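Local coordinates for protein ferulic acid decarboxylase 1 (Candida dubliniensis, PDB 4ZAD) that probably catalyses the reversible, prenylated-FMN-dependent decarboxylation of cinnamic, ferulic and p-coumaric acids to styrene and other vinyl aromatics, at residues 3-7 and 89-93; 376-380 and 480-484. One frame throughout, in Å; residues are numbered along the deposited sequence.

Overall arrangement
The chain is modelled from Leu3, and contact 1 forms at once: residues 3-7, the loop leading into helix 9-19, lie against the end of helix 85-90 at residues 89-93. That closes a loop of 81 residues carrying helices 9-19 and 34-45 and strands 22-25, 49-52 and 69-71. The chain then runs through the large antiparallel sheet of the flavin-binding region before contact 2 joins helix 376-381, which follows strand 369-374, to the loop after strand 470-475, closing 99 residues of the C-terminal part. The two loops follow in series, neither nested nor crossing, with centres about 41 Å apart and nearest atoms about 27 Å apart.

Contact 1: 3-7 and 89-93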
loop_
_atom_site.group_PDB
_atom_site.type_symbol
_atom_site.label_atom_id
_atom_site.label_comp_id
_atom_site.label_asym_id
_atom_site.label_seq_id
_atom_site.Cartn_x
_atom_site.Cartn_y
_atom_site.Cartn_z
ATOM N N LEU A 3 -32.390 -19.728 -6.766
ATOM C CA LEU A 3 -33.149 -19.438 -5.502
ATOM C C LEU A 3 -32.256 -19.323 -4.210
ATOM O O LEU A 3 -32.162 -18.219 -3.697
ATOM C CB LEU A 3 -34.358 -20.404 -5.311
ATOM C CG LEU A 3 -35.826 -19.871 -5.363
ATOM C CD1 LEU A 3 -36.907 -21.025 -5.260
ATOM C CD2 LEU A 3 -36.130 -18.755 -4.288
ATOM N N ASN A 4 -31.615 -20.379 -3.674
ATOM C CA ASN A 4 -30.826 -20.201 -2.398
ATOM C C ASN A 4 -29.304 -20.492 -2.409
ATOM O O ASN A 4 -28.866 -21.538 -1.978
ATOM C CB ASN A 4 -31.439 -20.950 -1.196
ATOM C CG ASN A 4 -30.832 -20.477 0.180
ATOM O OD1 ASN A 4 -30.108 -19.445 0.291
ATOM N ND2 ASN A 4 -31.179 -21.208 1.225
ATOM N N PRO A 5 -28.499 -19.502 -2.803
ATOM C CA PRO A 5 -27.077 -19.730 -3.017
ATOM C C PRO A 5 -26.273 -19.975 -1.715
ATOM O O PRO A 5 -25.141 -20.449 -1.775
ATOM C CB PRO A 5 -26.650 -18.453 -3.724
ATOM C CG PRO A 5 -27.566 -17.415 -3.086
ATOM C CD PRO A 5 -28.841 -18.065 -2.870
ATOM N N ALA A 6 -26.861 -19.679 -0.560
ATOM C CA ALA A 6 -26.229 -19.998 0.721
ATOM C C ALA A 6 -26.177 -21.513 0.917
ATOM O O ALA A 6 -25.211 -22.064 1.435
ATOM C CB ALA A 6 -26.972 -19.325 1.897
ATOM N N LEU A 7 -27.216 -22.187 0.478
ATOM C CA LEU A 7 -27.382 -23.584 0.804
ATOM C C LEU A 7 -27.085 -24.519 -0.359
ATOM O O LEU A 7 -26.960 -25.724 -0.158
ATOM C CB LEU A 7 -28.819 -23.798 1.295
ATOM C CG LEU A 7 -29.158 -24.164 2.744
ATOM C CD1 LEU A 7 -27.966 -24.169 3.728
ATOM C CD2 LEU A 7 -30.299 -23.271 3.216
ATOM N N LEU A 89 -22.555 -13.554 -1.410
ATOM C CA LEU A 89 -23.444 -14.587 -1.940
ATOM C C LEU A 89 -23.312 -15.895 -1.182
ATOM O O LEU A 89 -24.306 -16.582 -0.970
ATOM C CB LEU A 89 -23.257 -14.786 -3.448
ATOM C CG LEU A 89 -23.909 -13.636 -4.230
ATOM C CD1 LEU A 89 -23.485 -13.722 -5.684
ATOM C CD2 LEU A 89 -25.457 -13.596 -4.091
ATOM N N HIS A 90 -22.110 -16.210 -0.715
ATOM C CA HIS A 90 -21.890 -17.439 0.050
ATOM C C HIS A 90 -22.801 -17.473 1.243
ATOM O O HIS A 90 -23.212 -18.529 1.666
ATOM C CB HIS A 90 -20.443 -17.547 0.548
ATOM C CG HIS A 90 -19.497 -18.125 -0.457
ATOM N ND1 HIS A 90 -19.126 -17.452 -1.596
ATOM C CD2 HIS A 90 -18.813 -19.297 -0.466
ATOM C CE1 HIS A 90 -18.262 -18.193 -2.273
ATOM N NE2 HIS A 90 -18.063 -19.322 -1.615
ATOM N N LEU A 91 -23.104 -16.319 1.801
ATOM C CA LEU A 91 -23.954 -16.263 2.956
ATOM C C LEU A 91 -25.403 -15.984 2.561
ATOM O O LEU A 91 -26.211 -15.654 3.412
ATOM C CB LEU A 91 -23.428 -15.199 3.929
ATOM C CG LEU A 91 -22.065 -15.539 4.540
ATOM C CD1 LEU A 91 -21.348 -14.313 5.034
ATOM C CD2 LEU A 91 -22.226 -16.591 5.644
ATOM N N GLY A 92 -25.737 -16.130 1.283
ATOM C CA GLY A 92 -27.081 -15.764 0.800
ATOM C C GLY A 92 -27.577 -14.342 1.093
ATOM O O GLY A 92 -28.749 -14.122 1.312
ATOM N N LEU A 93 -26.669 -13.379 1.105
ATOM C CA LEU A 93 -27.009 -11.992 1.380
ATOM C C LEU A 93 -27.169 -11.266 0.063
ATOM O O LEU A 93 -26.849 -11.809 -0.982
ATOM C CB LEU A 93 -25.883 -11.320 2.170
ATOM C CG LEU A 93 -25.431 -11.875 3.526
ATOM C CD1 LEU A 93 -24.154 -11.198 3.914
ATOM C CD2 LEU A 93 -26.495 -11.640 4.594
#
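A Schellman motif ends helix 85-90, and its C-prime residue, Gly92 with positive phi, meets Ala6 of the N-terminal loop. Gly92 N bonds to Leu89 O at 2.7 Å and Leu93 N closes back on Ala88 O, so the chain turns sharply where Ala6 arrives. The methyl of Ala6 rests on this turn, CB 3.5 Å from Gly92 N, against a residue with no side chain. Beside it, Ala6 CA points its hydrogen at His90 O, a CA-H...O contact of 3.5 Å with 156° at the hydrogen. Pro5 points toward the last turn, its CG 4.0 Å from Leu89 O and in loose apolar contact with Leu89 CD2 at 4.5 Å.

Leu89 packs on Phe12, Val15 and Leu16 of helix 9-19. His90 points away from the N-terminal loop, its ND1 hydrogen-bonded to Arg86 O; the side chain of His90 is about 9 Å from the bound prenylated flavin. Within the loop, Leu7 N binds Asn4 O at 3.0 Å, and Asn4 OD1 accepts a weak bond from Ala6 N.

No classical hydrogen bond crosses the interface: a methyl and a proline ring meet the carbonyl-rich helix end, and the contact depends on close packing and one CA-H...O contact.

Contact 2: 376-380 and 480-484; sequences THELV and QFTDP
Leu379 sends CG anti to its backbone N (chi1 -177°), and Phe481 swings CG anti to its own carbonyl carbon (chi1 -76°); these settings direct the two side chains at each other. The pair joins helix 376-381 to the loop after strand 470-475 in the C-terminal part of this UbiD-family enzyme, away from the flavin and metal sites.

Leu379 CD2 makes a CH-pi contact with one face of Phe481, 3.7 Å from the ring centroid and 27° off the normal. It is displaced toward the CD1-CE1 side of the ring, where CD2 lies 3.4 Å from Phe481 CE1. Leu389 of helix 386-399 and Thr384 touch both side chains, so the packing continues onto that helix.

Val380 packs against the bend of 480-484, and its two methyls divide the work: CG1 reaches Thr482 O at 3.5 Å, while CG2 meets both Gln480 O, at 3.7 Å, and the Pro484 ring, whose CB is 3.9 Å from it. No hydrogen bond crosses between the segments, although carbonyl oxygens of the loop lie near both methyls.

At the N-terminal end of the helix, where Asp418 OD2 takes the Thr376 N-H, the Thr376 side chain runs at a slant to that of Gln480, its CG2 3.6 Å from Gln480 NE2. Phe477 N holds the other amide atom, Gln480 OE1, which anchors the group. At the exposed margin the His377 ring approaches Pro484 obliquely, with CE1 3.7 Å from Pro484 O.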
loop_
_atom_site.group_PDB
_atom_site.type_symbol
_atom_site.label_atom_id
_atom_site.label_comp_id
_atom_site.label_asym_id
_atom_site.label_seq_id
_atom_site.Cartn_x
_atom_site.Cartn_y
_atom_site.Cartn_z
ATOM N N THR A 376 -11.153 6.864 19.532
ATOM C CA THR A 376 -10.318 7.685 20.445
ATOM C C THR A 376 -11.063 8.288 21.656
ATOM O O THR A 376 -10.485 8.390 22.721
ATOM C CB THR A 376 -9.553 8.812 19.685
ATOM O OG1 THR A 376 -10.462 9.614 18.933
ATOM C CG2 THR A 376 -8.576 8.203 18.726
ATOM N N HIS A 377 -12.330 8.680 21.487
ATOM C CA HIS A 377 -13.131 9.239 22.578
ATOM C C HIS A 377 -13.243 8.284 23.752
ATOM O O HIS A 377 -13.011 8.656 24.905
ATOM C CB HIS A 377 -14.549 9.607 22.103
ATOM C CG HIS A 377 -14.605 10.888 21.340
ATOM N ND1 HIS A 377 -14.711 12.120 21.961
ATOM C CD2 HIS A 377 -14.514 11.137 20.008
ATOM C CE1 HIS A 377 -14.713 13.070 21.039
ATOM N NE2 HIS A 377 -14.584 12.501 19.848
ATOM N N GLU A 378 -13.604 7.048 23.454
ATOM C CA GLU A 378 -13.624 6.023 24.471
ATOM C C GLU A 378 -12.224 5.669 24.895
ATOM O O GLU A 378 -12.064 5.146 25.980
ATOM C CB GLU A 378 -14.319 4.765 23.958
ATOM C CG GLU A 378 -15.765 4.958 23.652
ATOM C CD GLU A 378 -16.590 5.257 24.876
ATOM O OE1 GLU A 378 -16.346 4.645 25.948
ATOM O OE2 GLU A 378 -17.513 6.080 24.740
ATOM N N LEU A 379 -11.226 5.901 24.032
ATOM C CA LEU A 379 -9.834 5.611 24.384
ATOM C C LEU A 379 -9.333 6.509 25.508
ATOM O O LEU A 379 -8.584 6.088 26.397
ATOM C CB LEU A 379 -8.914 5.739 23.174
ATOM C CG LEU A 379 -7.465 5.362 23.490
ATOM C CD1 LEU A 379 -7.434 3.950 24.088
ATOM C CD2 LEU A 379 -6.495 5.498 22.291
ATOM N N VAL A 380 -9.727 7.766 25.468
ATOM C CA VAL A 380 -9.338 8.698 26.540
ATOM C C VAL A 380 -9.859 8.226 27.917
ATOM O O VAL A 380 -9.107 8.221 28.905
ATOM C CB VAL A 380 -9.802 10.134 26.250
ATOM C CG1 VAL A 380 -9.364 11.059 27.362
ATOM C CG2 VAL A 380 -9.253 10.580 24.881
ATOM N N GLN A 480 -3.681 11.545 21.506
ATOM C CA GLN A 480 -4.976 10.942 21.244
ATOM C C GLN A 480 -5.372 10.065 22.417
ATOM O O GLN A 480 -6.540 9.723 22.536
ATOM C CB GLN A 480 -4.979 10.113 19.931
ATOM C CG GLN A 480 -5.126 10.950 18.613
ATOM C CD GLN A 480 -5.223 10.079 17.348
ATOM O OE1 GLN A 480 -4.277 9.361 16.985
ATOM N NE2 GLN A 480 -6.355 10.171 16.661
ATOM N N PHE A 481 -4.420 9.690 23.268
ATOM C CA PHE A 481 -4.737 8.917 24.473
ATOM C C PHE A 481 -5.173 9.775 25.654
ATOM O O PHE A 481 -5.584 9.216 26.654
ATOM C CB PHE A 481 -3.528 8.117 24.958
ATOM C CG PHE A 481 -3.231 6.880 24.146
ATOM C CD1 PHE A 481 -3.833 5.670 24.452
ATOM C CD2 PHE A 481 -2.336 6.922 23.101
ATOM C CE1 PHE A 481 -3.551 4.544 23.725
ATOM C CE2 PHE A 481 -2.058 5.783 22.366
ATOM C CZ PHE A 481 -2.651 4.597 22.692
ATOM N N THR A 482 -5.059 11.107 25.565
ATOM C CA THR A 482 -5.259 11.978 26.735
ATOM C C THR A 482 -6.191 13.160 26.497
ATOM O O THR A 482 -6.928 13.547 27.410
ATOM C CB THR A 482 -3.922 12.510 27.266
ATOM O OG1 THR A 482 -3.259 13.251 26.234
ATOM C CG2 THR A 482 -3.017 11.362 27.705
ATOM N N ASP A 483 -6.147 13.721 25.285
ATOM C CA ASP A 483 -6.957 14.875 24.877
ATOM C C ASP A 483 -8.069 14.402 23.914
ATOM O O ASP A 483 -7.820 14.000 22.781
ATOM C CB ASP A 483 -6.066 15.957 24.227
ATOM C CG ASP A 483 -6.848 17.238 23.787
ATOM O OD1 ASP A 483 -8.106 17.307 23.901
ATOM O OD2 ASP A 483 -6.175 18.190 23.293
ATOM N N PRO A 484 -9.321 14.460 24.370
ATOM C CA PRO A 484 -10.388 14.026 23.473
ATOM C C PRO A 484 -10.744 15.085 22.387
ATOM O O PRO A 484 -11.489 14.797 21.424
ATOM C CB PRO A 484 -11.546 13.760 24.434
ATOM C CG PRO A 484 -11.231 14.601 25.696
ATOM C CD PRO A 484 -9.812 15.026 25.644
#